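Local coordinates for protein chromatin structure-remodeling complex subunit RSC2 (Saccharomyces cerevisiae, PDB 4BB7) that serves in the RSC chromatin-remodelling complex, which repositions nucleosomes in an ATP-dependent way, and binds histone H3 through the BAH domain described here, at residues L34-N39 with N99-C104; V74-R79 with Y207-M212; K167-P172 with Y229-N234. All coordinates share one frame; numbering follows the deposited sequence.

Contact 1: L34-N39 with N99-C104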
loop_
_atom_site.group_PDB
_atom_site.type_symbol
_atom_site.label_atom_id
_atom_site.label_comp_id
_atom_site.label_asym_id
_atom_site.label_seq_id
_atom_site.Cartn_x
_atom_site.Cartn_y
_atom_site.Cartn_z
ATOM N N LEU A 34 13.281 -10.841 9.357
ATOM C CA LEU A 34 12.826 -11.876 8.444
ATOM C C LEU A 34 11.300 -11.856 8.346
ATOM O O LEU A 34 10.595 -11.809 9.360
ATOM C CB LEU A 34 13.303 -13.245 8.928
ATOM C CG LEU A 34 14.773 -13.336 9.342
ATOM C CD1 LEU A 34 15.059 -14.652 10.058
ATOM C CD2 LEU A 34 15.684 -13.161 8.136
ATOM N N LEU A 35 10.793 -11.890 7.120
ATOM C CA LEU A 35 9.354 -11.883 6.898
ATOM C C LEU A 35 8.919 -13.188 6.252
ATOM O O LEU A 35 9.624 -13.729 5.398
ATOM C CB LEU A 35 8.950 -10.689 6.028
ATOM C CG LEU A 35 9.056 -9.330 6.723
ATOM C CD1 LEU A 35 9.247 -8.203 5.721
ATOM C CD2 LEU A 35 7.836 -9.082 7.605
ATOM N N ARG A 36 7.765 -13.696 6.670
ATOM C CA ARG A 36 7.245 -14.939 6.122
ATOM C C ARG A 36 7.132 -14.844 4.606
ATOM O O ARG A 36 6.506 -13.931 4.077
ATOM C CB ARG A 36 5.886 -15.278 6.736
ATOM C CG ARG A 36 5.365 -16.659 6.354
ATOM C CD ARG A 36 6.236 -17.764 6.937
ATOM N NE ARG A 36 6.021 -17.920 8.374
ATOM C CZ ARG A 36 6.683 -18.778 9.145
ATOM N NH1 ARG A 36 7.619 -19.564 8.628
ATOM N NH2 ARG A 36 6.409 -18.847 10.442
ATOM N N ASN A 37 7.761 -15.783 3.912
ATOM C CA ASN A 37 7.719 -15.811 2.458
ATOM C C ASN A 37 6.728 -16.860 1.967
ATOM O O ASN A 37 6.916 -18.056 2.197
ATOM C CB ASN A 37 9.116 -16.076 1.891
ATOM C CG ASN A 37 9.113 -16.246 0.384
ATOM O OD1 ASN A 37 8.182 -15.822 -0.303
ATOM N ND2 ASN A 37 10.161 -16.869 -0.139
ATOM N N GLN A 38 5.677 -16.405 1.293
ATOM C CA GLN A 38 4.595 -17.288 0.853
ATOM C C GLN A 38 5.003 -18.211 -0.290
ATOM O O GLN A 38 4.220 -19.065 -0.707
ATOM C CB GLN A 38 3.372 -16.478 0.433
ATOM C CG GLN A 38 2.871 -15.511 1.483
ATOM C CD GLN A 38 1.855 -14.542 0.922
ATOM O OE1 GLN A 38 1.299 -14.763 -0.156
ATOM N NE2 GLN A 38 1.609 -13.455 1.646
ATOM N N ASN A 39 6.213 -18.029 -0.810
ATOM C CA ASN A 39 6.754 -18.961 -1.793
ATOM C C ASN A 39 7.574 -20.074 -1.137
ATOM O O ASN A 39 7.738 -21.151 -1.708
ATOM C CB ASN A 39 7.582 -18.232 -2.860
ATOM C CG ASN A 39 6.714 -17.570 -3.923
ATOM O OD1 ASN A 39 5.567 -17.962 -4.141
ATOM N ND2 ASN A 39 7.264 -16.568 -4.596
ATOM N N ASN A 99 3.600 -11.013 10.089
ATOM C CA ASN A 99 4.476 -11.700 9.143
ATOM C C ASN A 99 5.906 -11.862 9.656
ATOM O O ASN A 99 6.621 -12.769 9.233
ATOM C CB ASN A 99 4.499 -10.982 7.788
ATOM C CG ASN A 99 3.164 -11.035 7.073
ATOM O OD1 ASN A 99 2.312 -11.870 7.381
ATOM N ND2 ASN A 99 2.977 -10.142 6.103
ATOM N N LEU A 100 6.324 -10.972 10.552
ATOM C CA LEU A 100 7.668 -11.035 11.122
ATOM C C LEU A 100 7.892 -12.374 11.809
ATOM O O LEU A 100 7.129 -12.762 12.693
ATOM C CB LEU A 100 7.886 -9.901 12.127
ATOM C CG LEU A 100 7.958 -8.469 11.604
ATOM C CD1 LEU A 100 7.811 -7.483 12.749
ATOM C CD2 LEU A 100 9.261 -8.232 10.840
ATOM N N VAL A 101 8.943 -13.076 11.408
ATOM C CA VAL A 101 9.226 -14.387 11.983
ATOM C C VAL A 101 10.558 -14.416 12.724
ATOM O O VAL A 101 10.935 -15.443 13.286
ATOM C CB VAL A 101 9.189 -15.501 10.918
ATOM C CG1 VAL A 101 7.795 -15.608 10.319
ATOM C CG2 VAL A 101 10.220 -15.242 9.832
ATOM N N GLY A 102 11.262 -13.289 12.736
ATOM C CA GLY A 102 12.514 -13.203 13.464
ATOM C C GLY A 102 13.376 -12.018 13.084
ATOM O O GLY A 102 13.116 -11.335 12.097
ATOM N N LYS A 103 14.404 -11.772 13.887
ATOM C CA LYS A 103 15.378 -10.725 13.603
ATOM C C LYS A 103 16.506 -11.280 12.746
ATOM O O LYS A 103 16.730 -12.492 12.705
ATOM C CB LYS A 103 15.977 -10.181 14.903
ATOM C CG LYS A 103 15.083 -9.232 15.673
ATOM C CD LYS A 103 15.006 -7.881 14.991
ATOM C CE LYS A 103 14.312 -6.858 15.874
ATOM N NZ LYS A 103 15.074 -6.599 17.130
ATOM N N CYS A 104 17.211 -10.386 12.064
ATOM C CA CYS A 104 18.446 -10.745 11.381
ATOM C C CYS A 104 19.331 -9.514 11.293
ATOM O O CYS A 104 19.034 -8.483 11.898
ATOM C CB CYS A 104 18.170 -11.310 9.982
ATOM S SG CYS A 104 17.888 -10.073 8.678
#
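Two neighbouring strands of the mixed sheet of the BAH domain, 32-35 and 100-108, run antiparallel here, and three backbone hydrogen bonds join segments 34-39 and 99-104. The N-H of L34 points at G102 O (2.8 Å from L34 N), and L34 O takes the N-H of V101 in an almost straight bond (2.9 Å from V101 N, 174° at the hydrogen). L34 O also meets the CA of L100 in a CA-H...O contact, so two donors gather on this one acceptor. Beyond L35, which faces L100 as a non-hydrogen-bonded pair, R36 N donates to N99 O (3.0 Å). In all three bonds the donor sits above the carbonyl plane. The backbone of L35 turns to the other side and bonds I45 of strand 45-54, while C104 bonds W32, so the pairing continues past this short patch.

Side chains pack on both faces of the sheet. L34 reaches along the 99-104 segment, CB against V101 CG2 and CD2 against C104 CB (3.6 Å). L35 and L100 lie side by side and point the same way, their CD2 methyls 3.6 Å apart, in a cluster joined by A64 and L62 of strand 60-68. G102 has phi and psi of 164° and 168°, where a CB would jam against the preceding carbonyl O.

Further along, N37 OD1 accepts the N-H of N39, closing an Asx turn, and N39 OD1 accepts the backbone N-H of S196. The chain of R36 bends at chi2 and chi3 and crosses V101 at about a right angle. This lays one face of the guanidinium over V101 CG1, which stands 3.5 Å from R36 NE.

Contact 2: V74-R79 with Y207-M212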
loop_
_atom_site.group_PDB
_atom_site.type_symbol
_atom_site.label_atom_id
_atom_site.label_comp_id
_atom_site.label_asym_id
_atom_site.label_seq_id
_atom_site.Cartn_x
_atom_site.Cartn_y
_atom_site.Cartn_z
ATOM N N VAL A 74 17.879 -12.906 -11.491
ATOM C CA VAL A 74 18.321 -13.292 -12.820
ATOM C C VAL A 74 19.770 -12.847 -12.990
ATOM O O VAL A 74 20.088 -11.665 -12.829
ATOM C CB VAL A 74 17.448 -12.642 -13.907
ATOM C CG1 VAL A 74 17.985 -12.972 -15.286
ATOM C CG2 VAL A 74 16.002 -13.100 -13.764
ATOM N N HIS A 75 20.648 -13.795 -13.307
ATOM C CA HIS A 75 22.073 -13.502 -13.423
ATOM C C HIS A 75 22.815 -14.505 -14.300
ATOM O O HIS A 75 22.359 -15.634 -14.509
ATOM C CB HIS A 75 22.714 -13.479 -12.035
ATOM C CG HIS A 75 22.510 -14.743 -11.261
ATOM N ND1 HIS A 75 21.429 -14.938 -10.430
ATOM C CD2 HIS A 75 23.240 -15.880 -11.205
ATOM C CE1 HIS A 75 21.505 -16.139 -9.886
ATOM N NE2 HIS A 75 22.596 -16.731 -10.340
ATOM N N ARG A 76 23.969 -14.078 -14.805
ATOM C CA ARG A 76 24.852 -14.945 -15.578
ATOM C C ARG A 76 25.129 -16.231 -14.814
ATOM O O ARG A 76 25.383 -16.215 -13.610
ATOM C CB ARG A 76 26.164 -14.222 -15.897
ATOM C CG ARG A 76 25.996 -13.020 -16.817
ATOM C CD ARG A 76 27.232 -12.129 -16.838
ATOM N NE ARG A 76 28.466 -12.879 -17.060
ATOM C CZ ARG A 76 29.588 -12.347 -17.537
ATOM N NH1 ARG A 76 29.638 -11.060 -17.856
ATOM N NH2 ARG A 76 30.660 -13.106 -17.702
ATOM N N VAL A 77 25.080 -17.350 -15.524
ATOM C CA VAL A 77 25.234 -18.658 -14.907
ATOM C C VAL A 77 26.567 -18.786 -14.171
ATOM O O VAL A 77 26.718 -19.625 -13.279
ATOM C CB VAL A 77 25.125 -19.770 -15.959
ATOM C CG1 VAL A 77 26.326 -19.726 -16.896
ATOM C CG2 VAL A 77 25.016 -21.124 -15.292
ATOM N N ASP A 78 27.535 -17.955 -14.541
ATOM C CA ASP A 78 28.859 -18.045 -13.939
ATOM C C ASP A 78 29.070 -17.014 -12.833
ATOM O O ASP A 78 30.206 -16.767 -12.420
ATOM C CB ASP A 78 29.957 -17.931 -15.003
ATOM C CG ASP A 78 29.961 -16.586 -15.698
ATOM O OD1 ASP A 78 28.865 -16.051 -15.972
ATOM O OD2 ASP A 78 31.062 -16.059 -15.968
ATOM N N ARG A 79 27.980 -16.418 -12.352
ATOM C CA ARG A 79 28.082 -15.457 -11.259
ATOM C C ARG A 79 28.392 -16.138 -9.923
ATOM O O ARG A 79 27.879 -17.218 -9.624
ATOM C CB ARG A 79 26.815 -14.601 -11.147
ATOM C CG ARG A 79 26.943 -13.476 -10.124
ATOM C CD ARG A 79 25.959 -12.337 -10.369
ATOM N NE ARG A 79 26.133 -11.254 -9.401
ATOM C CZ ARG A 79 26.688 -10.077 -9.678
ATOM N NH1 ARG A 79 27.120 -9.812 -10.904
ATOM N NH2 ARG A 79 26.808 -9.159 -8.728
ATOM N N TYR A 207 21.641 -17.309 -17.443
ATOM C CA TYR A 207 21.940 -17.288 -18.867
ATOM C C TYR A 207 23.448 -17.220 -19.126
ATOM O O TYR A 207 24.239 -17.045 -18.202
ATOM C CB TYR A 207 21.221 -16.122 -19.542
ATOM C CG TYR A 207 21.632 -14.761 -19.032
ATOM C CD1 TYR A 207 21.207 -14.307 -17.792
ATOM C CD2 TYR A 207 22.436 -13.926 -19.795
ATOM C CE1 TYR A 207 21.573 -13.062 -17.322
ATOM C CE2 TYR A 207 22.807 -12.676 -19.336
ATOM C CZ TYR A 207 22.372 -12.252 -18.097
ATOM O OH TYR A 207 22.741 -11.013 -17.628
ATOM N N MET A 208 23.839 -17.357 -20.388
ATOM C CA MET A 208 25.254 -17.404 -20.748
ATOM C C MET A 208 25.748 -16.066 -21.302
ATOM O O MET A 208 24.985 -15.301 -21.888
ATOM C CB MET A 208 25.508 -18.532 -21.757
ATOM C CG MET A 208 26.868 -19.219 -21.611
ATOM S SD MET A 208 27.075 -20.674 -22.668
ATOM C CE MET A 208 25.889 -21.803 -21.945
ATOM N N ARG A 209 27.033 -15.790 -21.110
ATOM C CA ARG A 209 27.642 -14.569 -21.625
ATOM C C ARG A 209 29.135 -14.772 -21.854
ATOM O O ARG A 209 29.777 -15.547 -21.145
ATOM C CB ARG A 209 27.416 -13.404 -20.654
ATOM C CG ARG A 209 26.046 -12.747 -20.756
ATOM C CD ARG A 209 25.849 -12.083 -22.117
ATOM N NE ARG A 209 24.508 -11.526 -22.277
ATOM C CZ ARG A 209 23.461 -12.209 -22.733
ATOM N NH1 ARG A 209 23.593 -13.482 -23.076
ATOM N NH2 ARG A 209 22.279 -11.618 -22.844
ATOM N N PRO A 210 29.697 -14.087 -22.855
ATOM C CA PRO A 210 31.151 -14.178 -23.034
ATOM C C PRO A 210 31.887 -13.675 -21.793
ATOM O O PRO A 210 31.482 -12.685 -21.185
ATOM C CB PRO A 210 31.421 -13.268 -24.241
ATOM C CG PRO A 210 30.172 -12.448 -24.418
ATOM C CD PRO A 210 29.048 -13.282 -23.901
ATOM N N LYS A 211 32.956 -14.365 -21.417
ATOM C CA LYS A 211 33.705 -14.016 -20.220
ATOM C C LYS A 211 34.628 -12.823 -20.457
ATOM O O LYS A 211 34.986 -12.519 -21.592
ATOM C CB LYS A 211 34.508 -15.224 -19.726
ATOM C CG LYS A 211 35.504 -15.769 -20.736
ATOM C CD LYS A 211 36.863 -15.097 -20.603
ATOM C CE LYS A 211 37.821 -15.595 -21.671
ATOM N NZ LYS A 211 39.197 -15.047 -21.506
ATOM N N MET A 212 35.013 -12.156 -19.375
ATOM C CA MET A 212 35.831 -10.954 -19.462
ATOM C C MET A 212 37.197 -11.172 -18.827
ATOM O O MET A 212 37.394 -12.127 -18.076
ATOM C CB MET A 212 35.113 -9.797 -18.775
ATOM C CG MET A 212 34.522 -10.165 -17.429
ATOM S SD MET A 212 33.330 -8.945 -16.850
ATOM C CE MET A 212 32.262 -8.822 -18.282
HETATM O O HOH W 1 21.941 -10.260 -15.148
HETATM O O HOH W 2 33.890 -13.312 -17.281
#
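A short, weakly bonded parallel strand pairing, 75-76 beside 206-207, joins the two segments, and the chain after Y207 continues irregularly. The two segments meet at about 63° and R76 lies nearest Y207. One firm backbone bond joins them: V77 N donates to Y207 O (2.8 Å, 165° at the hydrogen), with the donor in the carbonyl plane. A weak bond from Y207 N to H75 O accompanies it, and the CA of R76 makes a CA-H...O contact with Y207 O.

Y207 holds CG in the crowded position between its backbone N and carbonyl carbon (chi1 62°), which folds the ring back over the 74-79 segment. One face lies over R76 CA, offset toward the rim, and CE1 approaches H75 C. Y207 OH donates to a water oxygen 2.7 Å away that in turn donates to V74 O, so the phenol is tied through water to the carbonyl of V74. The guanidinium of R209, whose NH2 bonds D187 O, lies with one face against Y207 CE2.

R76 runs out along the 207-212 segment. R209 CB covers one face of its guanidinium, 3.8 Å from R76 NE, while M212 CE comes up at the edge, 3.5 Å from R76 NH1. D78 OD1 lies in the guanidinium plane and pairs with R76 NE in a long salt bridge (3.4 Å), and Y220 adds a cation-pi contact. A second water, accepting from M212 N, also takes a weak bond from R76 NH2.

A type I beta turn, R76 to R79, closed by R79 N to R76 O, follows strand 75-76. The pairing itself, 75-76 beside 206-207, is a short parallel two-stranded sheet, loosely bonded.

Contact 3: K167-P172 with Y229-N234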
loop_
_atom_site.group_PDB
_atom_site.type_symbol
_atom_site.label_atom_id
_atom_site.label_comp_id
_atom_site.label_asym_id
_atom_site.label_seq_id
_atom_site.Cartn_x
_atom_site.Cartn_y
_atom_site.Cartn_z
ATOM N N LYS A 167 39.648 -12.665 3.926
ATOM C CA LYS A 167 39.273 -12.951 2.549
ATOM C C LYS A 167 37.929 -13.672 2.529
ATOM O O LYS A 167 37.468 -14.156 3.559
ATOM C CB LYS A 167 40.360 -13.782 1.862
ATOM C CG LYS A 167 41.745 -13.167 2.002
ATOM C CD LYS A 167 42.789 -13.864 1.145
ATOM C CE LYS A 167 44.120 -13.130 1.228
ATOM N NZ LYS A 167 45.107 -13.663 0.254
ATOM N N PHE A 168 37.301 -13.739 1.361
ATOM C CA PHE A 168 35.979 -14.341 1.243
ATOM C C PHE A 168 35.953 -15.505 0.259
ATOM O O PHE A 168 36.488 -15.410 -0.845
ATOM C CB PHE A 168 34.957 -13.294 0.799
ATOM C CG PHE A 168 34.756 -12.184 1.785
ATOM C CD1 PHE A 168 35.720 -11.206 1.954
ATOM C CD2 PHE A 168 33.592 -12.110 2.531
ATOM C CE1 PHE A 168 35.535 -10.182 2.859
ATOM C CE2 PHE A 168 33.399 -11.085 3.435
ATOM C CZ PHE A 168 34.372 -10.120 3.600
ATOM N N PHE A 169 35.328 -16.605 0.665
ATOM C CA PHE A 169 35.015 -17.673 -0.269
ATOM C C PHE A 169 33.767 -17.262 -1.028
ATOM O O PHE A 169 32.768 -16.874 -0.422
ATOM C CB PHE A 169 34.738 -18.987 0.464
ATOM C CG PHE A 169 35.954 -19.618 1.079
ATOM C CD1 PHE A 169 36.796 -20.413 0.319
ATOM C CD2 PHE A 169 36.241 -19.438 2.422
ATOM C CE1 PHE A 169 37.908 -21.006 0.882
ATOM C CE2 PHE A 169 37.351 -20.027 2.991
ATOM C CZ PHE A 169 38.187 -20.813 2.220
ATOM N N LYS A 170 33.830 -17.329 -2.352
ATOM C CA LYS A 170 32.657 -17.110 -3.186
ATOM C C LYS A 170 32.151 -18.476 -3.628
ATOM O O LYS A 170 32.922 -19.431 -3.692
ATOM C CB LYS A 170 33.005 -16.250 -4.403
ATOM C CG LYS A 170 32.988 -14.748 -4.154
ATOM C CD LYS A 170 31.568 -14.237 -4.008
ATOM C CE LYS A 170 31.475 -12.745 -4.272
ATOM N NZ LYS A 170 31.594 -12.419 -5.716
ATOM N N TYR A 171 30.858 -18.570 -3.926
ATOM C CA TYR A 171 30.242 -19.850 -4.251
ATOM C C TYR A 171 29.460 -19.773 -5.552
ATOM O O TYR A 171 28.878 -18.740 -5.867
ATOM C CB TYR A 171 29.333 -20.309 -3.105
ATOM C CG TYR A 171 30.059 -20.427 -1.784
ATOM C CD1 TYR A 171 30.401 -19.295 -1.052
ATOM C CD2 TYR A 171 30.414 -21.666 -1.276
ATOM C CE1 TYR A 171 31.074 -19.397 0.156
ATOM C CE2 TYR A 171 31.085 -21.781 -0.070
ATOM C CZ TYR A 171 31.413 -20.646 0.640
ATOM O OH TYR A 171 32.080 -20.764 1.838
ATOM N N PRO A 172 29.449 -20.875 -6.315
ATOM C CA PRO A 172 28.737 -20.934 -7.593
ATOM C C PRO A 172 27.228 -20.833 -7.390
ATOM O O PRO A 172 26.713 -21.229 -6.341
ATOM C CB PRO A 172 29.103 -22.318 -8.129
ATOM C CG PRO A 172 29.389 -23.125 -6.905
ATOM C CD PRO A 172 30.060 -22.168 -5.963
ATOM N N TYR A 229 41.234 -10.410 -2.176
ATOM C CA TYR A 229 40.399 -10.715 -1.013
ATOM C C TYR A 229 39.314 -11.735 -1.317
ATOM O O TYR A 229 38.515 -12.069 -0.447
ATOM C CB TYR A 229 39.785 -9.445 -0.411
ATOM C CG TYR A 229 39.052 -8.582 -1.411
ATOM C CD1 TYR A 229 37.699 -8.773 -1.664
ATOM C CD2 TYR A 229 39.715 -7.583 -2.105
ATOM C CE1 TYR A 229 37.032 -7.990 -2.579
ATOM C CE2 TYR A 229 39.056 -6.798 -3.020
ATOM C CZ TYR A 229 37.715 -7.005 -3.255
ATOM O OH TYR A 229 37.064 -6.218 -4.172
ATOM N N ILE A 230 39.295 -12.234 -2.548
ATOM C CA ILE A 230 38.310 -13.236 -2.944
ATOM C C ILE A 230 38.952 -14.562 -3.350
ATOM O O ILE A 230 40.000 -14.588 -3.995
ATOM C CB ILE A 230 37.406 -12.718 -4.080
ATOM C CG1 ILE A 230 36.350 -11.773 -3.508
ATOM C CG2 ILE A 230 36.741 -13.870 -4.816
ATOM C CD1 ILE A 230 35.511 -11.082 -4.555
ATOM N N ILE A 231 38.315 -15.659 -2.950
ATOM C CA ILE A 231 38.750 -16.997 -3.318
ATOM C C ILE A 231 37.633 -17.714 -4.068
ATOM O O ILE A 231 36.586 -18.009 -3.502
ATOM C CB ILE A 231 39.132 -17.833 -2.081
ATOM C CG1 ILE A 231 40.497 -17.404 -1.540
ATOM C CG2 ILE A 231 39.156 -19.315 -2.426
ATOM C CD1 ILE A 231 40.512 -16.036 -0.909
ATOM N N ARG A 232 37.856 -17.990 -5.345
ATOM C CA ARG A 232 36.854 -18.675 -6.148
ATOM C C ARG A 232 36.865 -20.182 -5.884
ATOM O O ARG A 232 37.806 -20.704 -5.279
ATOM C CB ARG A 232 37.082 -18.379 -7.631
ATOM C CG ARG A 232 36.904 -16.915 -7.991
ATOM C CD ARG A 232 36.905 -16.707 -9.492
ATOM N NE ARG A 232 38.252 -16.705 -10.056
ATOM C CZ ARG A 232 38.523 -16.423 -11.328
ATOM N NH1 ARG A 232 37.538 -16.124 -12.167
ATOM N NH2 ARG A 232 39.775 -16.436 -11.761
ATOM N N PRO A 233 35.810 -20.884 -6.328
ATOM C CA PRO A 233 35.724 -22.345 -6.200
ATOM C C PRO A 233 36.925 -23.072 -6.809
ATOM O O PRO A 233 37.481 -22.615 -7.811
ATOM C CB PRO A 233 34.461 -22.686 -6.993
ATOM C CG PRO A 233 33.628 -21.462 -6.902
ATOM C CD PRO A 233 34.589 -20.313 -6.922
ATOM N N ASN A 234 37.304 -24.195 -6.202
ATOM C CA ASN A 234 38.412 -25.021 -6.678
ATOM C C ASN A 234 39.777 -24.395 -6.458
ATOM O O ASN A 234 40.804 -25.038 -6.668
ATOM C CB ASN A 234 38.248 -25.371 -8.159
ATOM C CG ASN A 234 37.053 -26.250 -8.417
ATOM O OD1 ASN A 234 36.092 -26.244 -7.649
ATOM N ND2 ASN A 234 37.105 -27.021 -9.500
#
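Y229 enters beside K167, and Y229 O accepts from F168 N (2.7 Å) in the carbonyl plane. The same oxygen lies in the plane of the F168 ring at its edge, facing CD1. Further out, the F168 ring meets those of F109 and Y82, and the side chain of Y229 touches Q113 of helix 109-114.

I230 follows on the face of the sheet that carries F168. Its CG2 rests against K170 CG (3.9 Å), and its CA makes a CA-H...O contact with F168 O. The lysine chain, bent at chi2 and chi4, carries NZ on to G218 O and brings its charge against the ring of Y82 as a cation-pi contact.

I231 has the largest share of the contact of any residue here. Its N meets F168 O nearly along the C=O axis (2.8 Å), and I231 O takes the N-H of K170 in an almost straight bond (3.1 Å from K170 N, 174° at the hydrogen). On the opposite face from I230, CG2, anti to the backbone N, lies alongside F169 CD1 (3.8 Å), while I231 CD1 reaches K167 CB (3.6 Å) on the aliphatic part of an extended lysine. An alanine here would probably loosen the packing on F169 and K167, since it lacks CG1, CG2 and CD1.

R232 turns away and bonds S223 O and Y220 O through NH1. P233 then ends the contact, its CD near K170 O and its CG against P172 CD (3.8 Å). Bonds from alternate residues of each strand to staggered partners, with F168 opposite I230 and F169 opposite I231, are those of a parallel beta ladder, here within the mixed sheet built around strand 166-172.

Overall arrangement
Contact 1 lies in the mixed sheet that holds strands 32-35 and 100-108, on the other side of the chain's centre from contacts 2 and 3; its centre is 30 Å from that of contact 2 and 29 Å from that of contact 3. Contacts 2 and 3 are neighbours, with centres 17 Å apart and nearest atoms about 4 Å apart. Along the chain contact 1 closes before contact 3 opens, whereas contact 2 crosses both: 74-79 falls between the segments of contact 1, and 207-212 between those of contact 3. Segments far apart in sequence are thus brought together, and strand 80-82, just after 74-79, pairs with strand 166-172 of contact 3, tying contacts 2 and 3.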